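Local coordinates for insecticidal crystal protein Cry35Ab1 (Bacillus thuringiensis, PDB 4JP0), which acts as one component of a binary insecticidal toxin, together with Cry34Ab1, against the larvae of western corn rootworm, at residues A[177-182]-A[276-281]; A[203-208]-A[316-321]. All blocks are in the same frame, centred on the assembly; numbering follows the deposited sequence.

Interaction 1: residues A[177-182]-A[276-281]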
ATOM      1  N   GLY A 177      -5.388  -8.464   1.140  1.00 15.79           N
ATOM      2  CA  GLY A 177      -5.636  -7.014   1.181  1.00 15.74           C
ATOM      3  C   GLY A 177      -5.567  -6.425  -0.221  1.00 15.87           C
ATOM      4  O   GLY A 177      -4.829  -6.940  -1.061  1.00 14.69           O
ATOM      5  N   TRP A 178      -6.319  -5.349  -0.467  1.00 15.40           N
ATOM      6  CA  TRP A 178      -6.414  -4.754  -1.791  1.00 15.50           C
ATOM      7  C   TRP A 178      -6.814  -3.306  -1.562  1.00 16.32           C
ATOM      8  O   TRP A 178      -7.693  -3.018  -0.739  1.00 15.38           O
ATOM      9  CB  TRP A 178      -7.507  -5.508  -2.561  1.00 17.06           C
ATOM     10  CG  TRP A 178      -7.821  -5.199  -3.982  1.00 16.40           C
ATOM     11  CD1 TRP A 178      -7.519  -5.970  -5.064  1.00 17.19           C
ATOM     12  CD2 TRP A 178      -8.647  -4.121  -4.480  1.00 16.95           C
ATOM     13  NE1 TRP A 178      -8.051  -5.421  -6.211  1.00 18.25           N
ATOM     14  CE2 TRP A 178      -8.741  -4.283  -5.886  1.00 17.40           C
ATOM     15  CE3 TRP A 178      -9.271  -3.017  -3.885  1.00 17.55           C
ATOM     16  CZ2 TRP A 178      -9.465  -3.413  -6.698  1.00 18.75           C
ATOM     17  CZ3 TRP A 178      -9.998  -2.141  -4.689  1.00 19.07           C
ATOM     18  CH2 TRP A 178     -10.080  -2.333  -6.077  1.00 17.46           C
ATOM     19  N   THR A 179      -6.170  -2.384  -2.251  1.00 15.20           N
ATOM     20  CA  THR A 179      -6.503  -0.978  -2.014  1.00 15.95           C
ATOM     21  C   THR A 179      -6.104  -0.158  -3.232  1.00 15.60           C
ATOM     22  O   THR A 179      -5.278  -0.583  -4.007  1.00 13.95           O
ATOM     23  CB  THR A 179      -5.839  -0.490  -0.716  1.00 16.50           C
ATOM     24  OG1 THR A 179      -6.346   0.801  -0.331  1.00 19.50           O
ATOM     25  CG2 THR A 179      -4.329  -0.304  -0.897  1.00 18.66           C
ATOM     26  N   LEU A 180      -6.750   0.986  -3.414  1.00 15.33           N
ATOM     27  CA  LEU A 180      -6.511   1.817  -4.596  1.00 15.13           C
ATOM     28  C   LEU A 180      -5.558   2.956  -4.249  1.00 16.38           C
ATOM     29  O   LEU A 180      -5.758   3.671  -3.242  1.00 16.70           O
ATOM     30  CB  LEU A 180      -7.821   2.412  -5.071  1.00 15.64           C
ATOM     31  CG  LEU A 180      -8.786   1.375  -5.641  1.00 14.40           C
ATOM     32  CD1 LEU A 180     -10.062   2.045  -6.140  1.00 17.73           C
ATOM     33  CD2 LEU A 180      -8.116   0.644  -6.765  1.00 18.47           C
ATOM     34  N   VAL A 181      -4.532   3.131  -5.072  1.00 14.96           N
ATOM     35  CA  VAL A 181      -3.535   4.157  -4.786  1.00 14.25           C
ATOM     36  C   VAL A 181      -3.534   5.231  -5.849  1.00 14.59           C
ATOM     37  O   VAL A 181      -3.373   4.946  -7.017  1.00 13.29           O
ATOM     38  CB  VAL A 181      -2.113   3.529  -4.674  1.00 15.81           C
ATOM     39  CG1 VAL A 181      -1.007   4.610  -4.447  1.00 15.66           C
ATOM     40  CG2 VAL A 181      -2.117   2.484  -3.564  1.00 14.09           C
ATOM     41  N   PRO A 182      -3.716   6.473  -5.437  1.00 14.22           N
ATOM     42  CA  PRO A 182      -3.653   7.601  -6.368  1.00 14.45           C
ATOM     43  C   PRO A 182      -2.382   7.552  -7.246  1.00 14.17           C
ATOM     44  O   PRO A 182      -1.266   7.375  -6.734  1.00 12.59           O
ATOM     45  CB  PRO A 182      -3.568   8.787  -5.428  1.00 14.83           C
ATOM     46  CG  PRO A 182      -4.448   8.368  -4.238  1.00 14.85           C
ATOM     47  CD  PRO A 182      -4.018   6.883  -4.065  1.00 15.08           C
ATOM     48  N   ASN A 276      -2.296   0.703   6.171  1.00 19.72           N
ATOM     49  CA  ASN A 276      -2.266  -0.145   7.351  1.00 21.12           C
ATOM     50  C   ASN A 276      -3.590  -0.906   7.444  1.00 20.99           C
ATOM     51  O   ASN A 276      -3.633  -2.128   7.621  1.00 22.17           O
ATOM     52  CB  ASN A 276      -2.062   0.753   8.586  1.00 20.45           C
ATOM     53  CG  ASN A 276      -2.336   0.049   9.898  1.00 23.58           C
ATOM     54  OD1 ASN A 276      -3.234   0.437  10.648  1.00 27.52           O
ATOM     55  ND2 ASN A 276      -1.522  -0.931  10.224  1.00 22.64           N
ATOM     56  N   GLU A 277      -4.681  -0.176   7.295  1.00 20.14           N
ATOM     57  CA  GLU A 277      -5.981  -0.770   7.457  1.00 20.94           C
ATOM     58  C   GLU A 277      -6.419  -1.706   6.314  1.00 19.87           C
ATOM     59  O   GLU A 277      -6.912  -2.797   6.577  1.00 20.09           O
ATOM     60  CB  GLU A 277      -7.019   0.340   7.711  1.00 20.97           C
ATOM     61  CG  GLU A 277      -6.754   1.096   9.003  1.00 27.76           C
ATOM     62  CD  GLU A 277      -7.925   1.970   9.419  1.00 34.16           C
ATOM     63  OE1 GLU A 277      -9.004   1.890   8.753  1.00 35.36           O
ATOM     64  OE2 GLU A 277      -7.756   2.704  10.423  1.00 34.69           O
ATOM     65  N   GLU A 278      -6.237  -1.283   5.065  1.00 18.56           N
ATOM     66  CA  GLU A 278      -6.734  -2.025   3.912  1.00 18.37           C
ATOM     67  C   GLU A 278      -5.789  -3.136   3.462  1.00 18.97           C
ATOM     68  O   GLU A 278      -6.218  -4.144   2.884  1.00 19.18           O
ATOM     69  CB  GLU A 278      -7.119  -1.059   2.763  1.00 18.01           C
ATOM     70  CG  GLU A 278      -8.267  -0.118   3.168  1.00 20.11           C
ATOM     71  CD  GLU A 278      -8.676   0.873   2.078  1.00 26.02           C
ATOM     72  OE1 GLU A 278      -8.262   0.699   0.917  1.00 27.58           O
ATOM     73  OE2 GLU A 278      -9.428   1.853   2.380  1.00 28.20           O
ATOM     74  N   LEU A 279      -4.505  -2.998   3.745  1.00 19.29           N
ATOM     75  CA  LEU A 279      -3.593  -4.092   3.429  1.00 19.99           C
ATOM     76  C   LEU A 279      -3.233  -4.932   4.637  1.00 21.97           C
ATOM     77  O   LEU A 279      -2.635  -6.000   4.488  1.00 21.74           O
ATOM     78  CB  LEU A 279      -2.344  -3.562   2.760  1.00 19.92           C
ATOM     79  CG  LEU A 279      -2.603  -2.841   1.438  1.00 19.70           C
ATOM     80  CD1 LEU A 279      -1.296  -2.401   0.832  1.00 21.96           C
ATOM     81  CD2 LEU A 279      -3.369  -3.765   0.469  1.00 21.59           C
ATOM     82  N   LYS A 280      -3.630  -4.462   5.817  1.00 22.04           N
ATOM     83  CA  LYS A 280      -3.327  -5.153   7.080  1.00 24.73           C
ATOM     84  C   LYS A 280      -1.852  -5.375   7.259  1.00 24.96           C
ATOM     85  O   LYS A 280      -1.394  -6.504   7.545  1.00 24.99           O
ATOM     86  CB  LYS A 280      -4.088  -6.486   7.217  1.00 24.67           C
ATOM     87  CG  LYS A 280      -5.534  -6.391   6.775  1.00 28.11           C
ATOM     88  CD  LYS A 280      -6.130  -7.771   6.556  1.00 33.66           C
ATOM     89  CE  LYS A 280      -7.648  -7.763   6.748  1.00 38.26           C
ATOM     90  NZ  LYS A 280      -8.084  -8.938   7.602  1.00 41.55           N
ATOM     91  N   ILE A 281      -1.104  -4.291   7.113  1.00 26.20           N
ATOM     92  CA  ILE A 281       0.332  -4.323   7.309  1.00 28.12           C
ATOM     93  C   ILE A 281       0.629  -3.409   8.486  1.00 28.14           C
ATOM     94  O   ILE A 281       0.167  -2.278   8.526  1.00 26.88           O
ATOM     95  CB  ILE A 281       1.019  -3.777   6.066  1.00 28.80           C
ATOM     96  CG1 ILE A 281       0.867  -4.751   4.895  1.00 29.35           C
ATOM     97  CG2 ILE A 281       2.486  -3.541   6.332  1.00 30.46           C
ATOM     98  CD1 ILE A 281       1.251  -4.122   3.599  1.00 28.87           C
TER
HETATM   99  O   HOH W   1      -8.504  -5.054   1.820  1.00 21.58           O
HETATM  100  O   HOH W   2      -8.970   1.594  -1.807  1.00 23.72           O
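Leu279 and Thr179 meet at about a right angle, the leucine fork of the helix end pressing on the methyl of the strand. Leu279 CD2 does most of the work: it lies 3.8 Å from Thr179 CG2 and reaches past it to the backbone, 3.5 Å from Gly177 C and equally near the backbone N of Trp178. Gly177 has no side chain, and the helix end comes down directly on it, with Gly177 CA 3.4 Å from Glu278 O, so that strand backbone and helix backbone lie close together there.

On the other branch of Thr179, OG1 stands anti to the backbone N (chi1 -169°), which turns it to the Glu278 side while CG2 takes the leucine. The extended Glu278 chain crosses the threonine at about a right angle. Glu278 OE1 is modelled implausibly close to Thr179 OG1, so that direct contact is doubtful; the hydroxyl is hydrogen-bonded to Gln274. Two waters also join the segments. The sounder bridge accepts from Trp178 N and donates to Glu278 O at 2.7 Å; the other accepts from Leu180 N and depends on the same Glu278 OE1, to which it donates at 3.0 Å.

Trp178 and Leu180 point away from the helix, and both touch Ile204. Helix 272-279 thus packs its C-terminal turn on one face of edge strand 174-182, with Leu279 also touching Leu205 of the adjoining strand 202-221.

Interaction 2: residues A[203-208]-A[316-321]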
ATOM      1  N   TYR A 203      -4.152   3.170  -9.086  1.00 13.41           N
ATOM      2  CA  TYR A 203      -3.468   1.869  -9.253  1.00 14.01           C
ATOM      3  C   TYR A 203      -4.017   0.912  -8.218  1.00 14.48           C
ATOM      4  O   TYR A 203      -4.508   1.343  -7.166  1.00 15.97           O
ATOM      5  CB  TYR A 203      -1.952   2.028  -9.005  1.00 14.85           C
ATOM      6  CG  TYR A 203      -1.196   2.607 -10.206  1.00 17.12           C
ATOM      7  CD1 TYR A 203      -1.510   3.860 -10.713  1.00 16.86           C
ATOM      8  CD2 TYR A 203      -0.149   1.874 -10.819  1.00 16.90           C
ATOM      9  CE1 TYR A 203      -0.838   4.382 -11.834  1.00 16.88           C
ATOM     10  CE2 TYR A 203       0.524   2.363 -11.880  1.00 17.85           C
ATOM     11  CZ  TYR A 203       0.188   3.633 -12.394  1.00 17.25           C
ATOM     12  OH  TYR A 203       0.883   4.117 -13.468  1.00 18.37           O
ATOM     13  N   ILE A 204      -3.895  -0.393  -8.473  1.00 14.35           N
ATOM     14  CA  ILE A 204      -4.309  -1.416  -7.529  1.00 15.03           C
ATOM     15  C   ILE A 204      -3.084  -1.987  -6.824  1.00 15.34           C
ATOM     16  O   ILE A 204      -2.129  -2.458  -7.457  1.00 15.30           O
ATOM     17  CB  ILE A 204      -5.038  -2.551  -8.272  1.00 15.33           C
ATOM     18  CG1 ILE A 204      -6.297  -2.016  -8.925  1.00 15.85           C
ATOM     19  CG2 ILE A 204      -5.471  -3.689  -7.304  1.00 16.51           C
ATOM     20  CD1 ILE A 204      -6.897  -3.009  -9.975  1.00 20.79           C
ATOM     21  N   LEU A 205      -3.095  -1.906  -5.508  1.00 15.60           N
ATOM     22  CA  LEU A 205      -2.015  -2.477  -4.688  1.00 16.24           C
ATOM     23  C   LEU A 205      -2.625  -3.681  -3.906  1.00 16.27           C
ATOM     24  O   LEU A 205      -3.599  -3.551  -3.144  1.00 15.58           O
ATOM     25  CB  LEU A 205      -1.435  -1.391  -3.769  1.00 16.26           C
ATOM     26  CG  LEU A 205      -0.369  -1.789  -2.750  1.00 17.47           C
ATOM     27  CD1 LEU A 205       0.800  -2.538  -3.408  1.00 17.58           C
ATOM     28  CD2 LEU A 205       0.121  -0.552  -1.960  1.00 17.63           C
ATOM     29  N   LYS A 206      -2.056  -4.861  -4.142  1.00 16.06           N
ATOM     30  CA  LYS A 206      -2.554  -6.087  -3.563  1.00 15.79           C
ATOM     31  C   LYS A 206      -1.535  -6.626  -2.609  1.00 16.67           C
ATOM     32  O   LYS A 206      -0.316  -6.425  -2.807  1.00 16.36           O
ATOM     33  CB  LYS A 206      -2.679  -7.144  -4.656  1.00 16.54           C
ATOM     34  CG  LYS A 206      -3.499  -6.753  -5.845  1.00 16.83           C
ATOM     35  CD  LYS A 206      -3.765  -7.992  -6.695  1.00 17.57           C
ATOM     36  CE  LYS A 206      -4.414  -7.635  -8.012  1.00 19.31           C
ATOM     37  NZ  LYS A 206      -4.782  -8.816  -8.803  1.00 19.88           N
ATOM     38  N   LYS A 207      -2.037  -7.322  -1.595  1.00 16.62           N
ATOM     39  CA  LYS A 207      -1.190  -8.079  -0.660  1.00 17.29           C
ATOM     40  C   LYS A 207      -1.626  -9.540  -0.621  1.00 17.59           C
ATOM     41  O   LYS A 207      -2.744  -9.840  -0.181  1.00 17.66           O
ATOM     42  CB  LYS A 207      -1.222  -7.523   0.769  1.00 17.58           C
ATOM     43  CG  LYS A 207      -0.070  -8.098   1.602  1.00 19.44           C
ATOM     44  CD  LYS A 207      -0.114  -7.744   3.117  1.00 20.03           C
ATOM     45  CE  LYS A 207      -1.130  -8.602   3.879  1.00 22.38           C
ATOM     46  NZ  LYS A 207      -1.140  -8.297   5.352  1.00 23.62           N
ATOM     47  N   TYR A 208      -0.757 -10.437  -1.096  1.00 16.17           N
ATOM     48  CA  TYR A 208      -1.004 -11.864  -1.044  1.00 16.91           C
ATOM     49  C   TYR A 208      -0.142 -12.473   0.024  1.00 17.15           C
ATOM     50  O   TYR A 208       0.977 -11.992   0.288  1.00 17.78           O
ATOM     51  CB  TYR A 208      -0.595 -12.532  -2.348  1.00 17.36           C
ATOM     52  CG  TYR A 208      -1.456 -12.185  -3.546  1.00 17.74           C
ATOM     53  CD1 TYR A 208      -1.051 -11.230  -4.486  1.00 17.10           C
ATOM     54  CD2 TYR A 208      -2.673 -12.809  -3.750  1.00 17.58           C
ATOM     55  CE1 TYR A 208      -1.873 -10.913  -5.593  1.00 18.57           C
ATOM     56  CE2 TYR A 208      -3.461 -12.498  -4.857  1.00 17.50           C
ATOM     57  CZ  TYR A 208      -3.054 -11.552  -5.767  1.00 16.59           C
ATOM     58  OH  TYR A 208      -3.867 -11.261  -6.874  1.00 16.71           O
ATOM     59  N   THR A 316       4.882 -12.870   2.138  1.00 19.97           N
ATOM     60  CA  THR A 316       3.958 -11.772   1.807  1.00 20.51           C
ATOM     61  C   THR A 316       4.395 -11.185   0.481  1.00 21.15           C
ATOM     62  O   THR A 316       5.571 -10.827   0.304  1.00 22.13           O
ATOM     63  CB  THR A 316       3.991 -10.708   2.889  1.00 20.66           C
ATOM     64  OG1 THR A 316       3.470 -11.271   4.089  1.00 22.95           O
ATOM     65  CG2 THR A 316       3.007  -9.552   2.579  1.00 20.91           C
ATOM     66  N   SER A 317       3.465 -11.058  -0.462  1.00 20.54           N
ATOM     67  CA  SER A 317       3.791 -10.493  -1.760  1.00 21.14           C
ATOM     68  C   SER A 317       2.974  -9.202  -1.974  1.00 20.36           C
ATOM     69  O   SER A 317       1.763  -9.238  -2.029  1.00 20.59           O
ATOM     70  CB  SER A 317       3.444 -11.491  -2.878  1.00 20.54           C
ATOM     71  OG  SER A 317       3.844 -10.983  -4.143  1.00 23.88           O
ATOM     72  N   LEU A 318       3.667  -8.079  -2.077  1.00 19.68           N
ATOM     73  CA  LEU A 318       3.027  -6.790  -2.339  1.00 18.93           C
ATOM     74  C   LEU A 318       3.176  -6.559  -3.838  1.00 17.72           C
ATOM     75  O   LEU A 318       4.287  -6.633  -4.367  1.00 18.19           O
ATOM     76  CB  LEU A 318       3.756  -5.727  -1.539  1.00 19.48           C
ATOM     77  CG  LEU A 318       3.250  -5.670  -0.097  1.00 22.02           C
ATOM     78  CD1 LEU A 318       3.998  -4.618   0.753  1.00 22.84           C
ATOM     79  CD2 LEU A 318       1.790  -5.357  -0.125  1.00 24.03           C
ATOM     80  N   GLU A 319       2.077  -6.313  -4.545  1.00 15.71           N
ATOM     81  CA  GLU A 319       2.143  -6.212  -6.007  1.00 16.28           C
ATOM     82  C   GLU A 319       1.286  -5.033  -6.457  1.00 15.36           C
ATOM     83  O   GLU A 319       0.157  -4.900  -6.048  1.00 14.57           O
ATOM     84  CB  GLU A 319       1.630  -7.512  -6.654  1.00 17.04           C
ATOM     85  CG  GLU A 319       2.410  -8.766  -6.229  1.00 18.74           C
ATOM     86  CD  GLU A 319       1.748 -10.089  -6.652  1.00 22.97           C
ATOM     87  OE1 GLU A 319       0.866 -10.101  -7.517  1.00 23.41           O
ATOM     88  OE2 GLU A 319       2.111 -11.157  -6.115  1.00 27.15           O
ATOM     89  N   LEU A 320       1.841  -4.211  -7.325  1.00 15.72           N
ATOM     90  CA  LEU A 320       1.195  -2.991  -7.762  1.00 16.33           C
ATOM     91  C   LEU A 320       0.906  -3.050  -9.248  1.00 16.79           C
ATOM     92  O   LEU A 320       1.796  -3.402 -10.045  1.00 16.95           O
ATOM     93  CB  LEU A 320       2.131  -1.819  -7.486  1.00 17.81           C
ATOM     94  CG  LEU A 320       1.615  -0.438  -7.870  1.00 17.66           C
ATOM     95  CD1 LEU A 320       0.486  -0.041  -6.951  1.00 20.85           C
ATOM     96  CD2 LEU A 320       2.740   0.614  -7.784  1.00 16.62           C
ATOM     97  N   TYR A 321      -0.321  -2.661  -9.608  1.00 15.93           N
ATOM     98  CA  TYR A 321      -0.822  -2.754 -10.982  1.00 16.57           C
ATOM     99  C   TYR A 321      -1.446  -1.465 -11.509  1.00 16.97           C
ATOM    100  O   TYR A 321      -2.198  -0.778 -10.775  1.00 15.24           O
ATOM    101  CB  TYR A 321      -1.936  -3.806 -11.038  1.00 15.66           C
ATOM    102  CG  TYR A 321      -1.509  -5.195 -10.563  1.00 16.98           C
ATOM    103  CD1 TYR A 321      -1.433  -5.488  -9.206  1.00 17.64           C
ATOM    104  CD2 TYR A 321      -1.158  -6.187 -11.472  1.00 17.35           C
ATOM    105  CE1 TYR A 321      -1.047  -6.718  -8.771  1.00 17.82           C
ATOM    106  CE2 TYR A 321      -0.780  -7.460 -11.029  1.00 18.74           C
ATOM    107  CZ  TYR A 321      -0.711  -7.703  -9.683  1.00 19.46           C
ATOM    108  OH  TYR A 321      -0.319  -8.952  -9.217  1.00 20.08           O
TER
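Ile204 and Tyr321 open a run of three antiparallel hydrogen-bonded pairs, continued by Lys206 with Glu319 and Tyr208 with Ser317. Each exchanges two backbone bonds, six in all, so the inward N-H and C=O groups of these residues are satisfied across the strands. Lys206 N to Glu319 O is nearly straight, 2.9 Å and 174°.

The same residues carry a polar network on their face of the sheet. Lys206, extended beyond CG, crosses Tyr321 at about a right angle, its CE 3.6 Å from CE1 of that ring. NZ stands over the ring face, 4.6 Å from the centroid in a cation-pi contact, donates to Tyr208 OH at 3.2 Å and forms a salt bridge with Glu327. Ser317 OG, also bonded to Gln334, donates to the anti lone pair of Glu319 OE2 at 2.6 Å. This bond helps fix the carboxylate beside Tyr208, ring and carboxylate planes 39° apart; Tyr321 OH is modelled implausibly close to Glu319 OE1, a doubtful length. Tyr203 OH bonds to Asp188 and Gln196, and Thr316 OG1 to Gln209.

Leu205, Leu318 and Leu320 lie on the opposite face together with Lys207, whose NZ is hydrogen-bonded to Leu279 O; Leu205 CB is 4.0 Å from Leu320 CD1. Helix 240-247 packs on these leucines. The two strands are the central pair of a four-stranded antiparallel sheet, flanked by strands 174-182 and 327-346.

How the interactions relate
Interactions 1 and 2 lie with their centres about 9 Å apart and reach one sheet, within the insecticidal crystal toxin P42 region. Strand 174-182 joins them by backbone pairing to strand 202-221: Val181 N lies 2.8 Å from Tyr203 O, and Gly177 O 2.9 Å from Lys207 N. Lys207 makes a second connection, its NZ hydrogen-bonded to Leu279 O at the helix end of interaction 1 while its CG packs 3.7 Å from Leu318 CD2 in interaction 2. The segments alternate along the chain, so helix 272-279 falls between the two central strands in sequence. Interaction 1 attaches that helix to the edge strand; interaction 2 zips the sheet's middle.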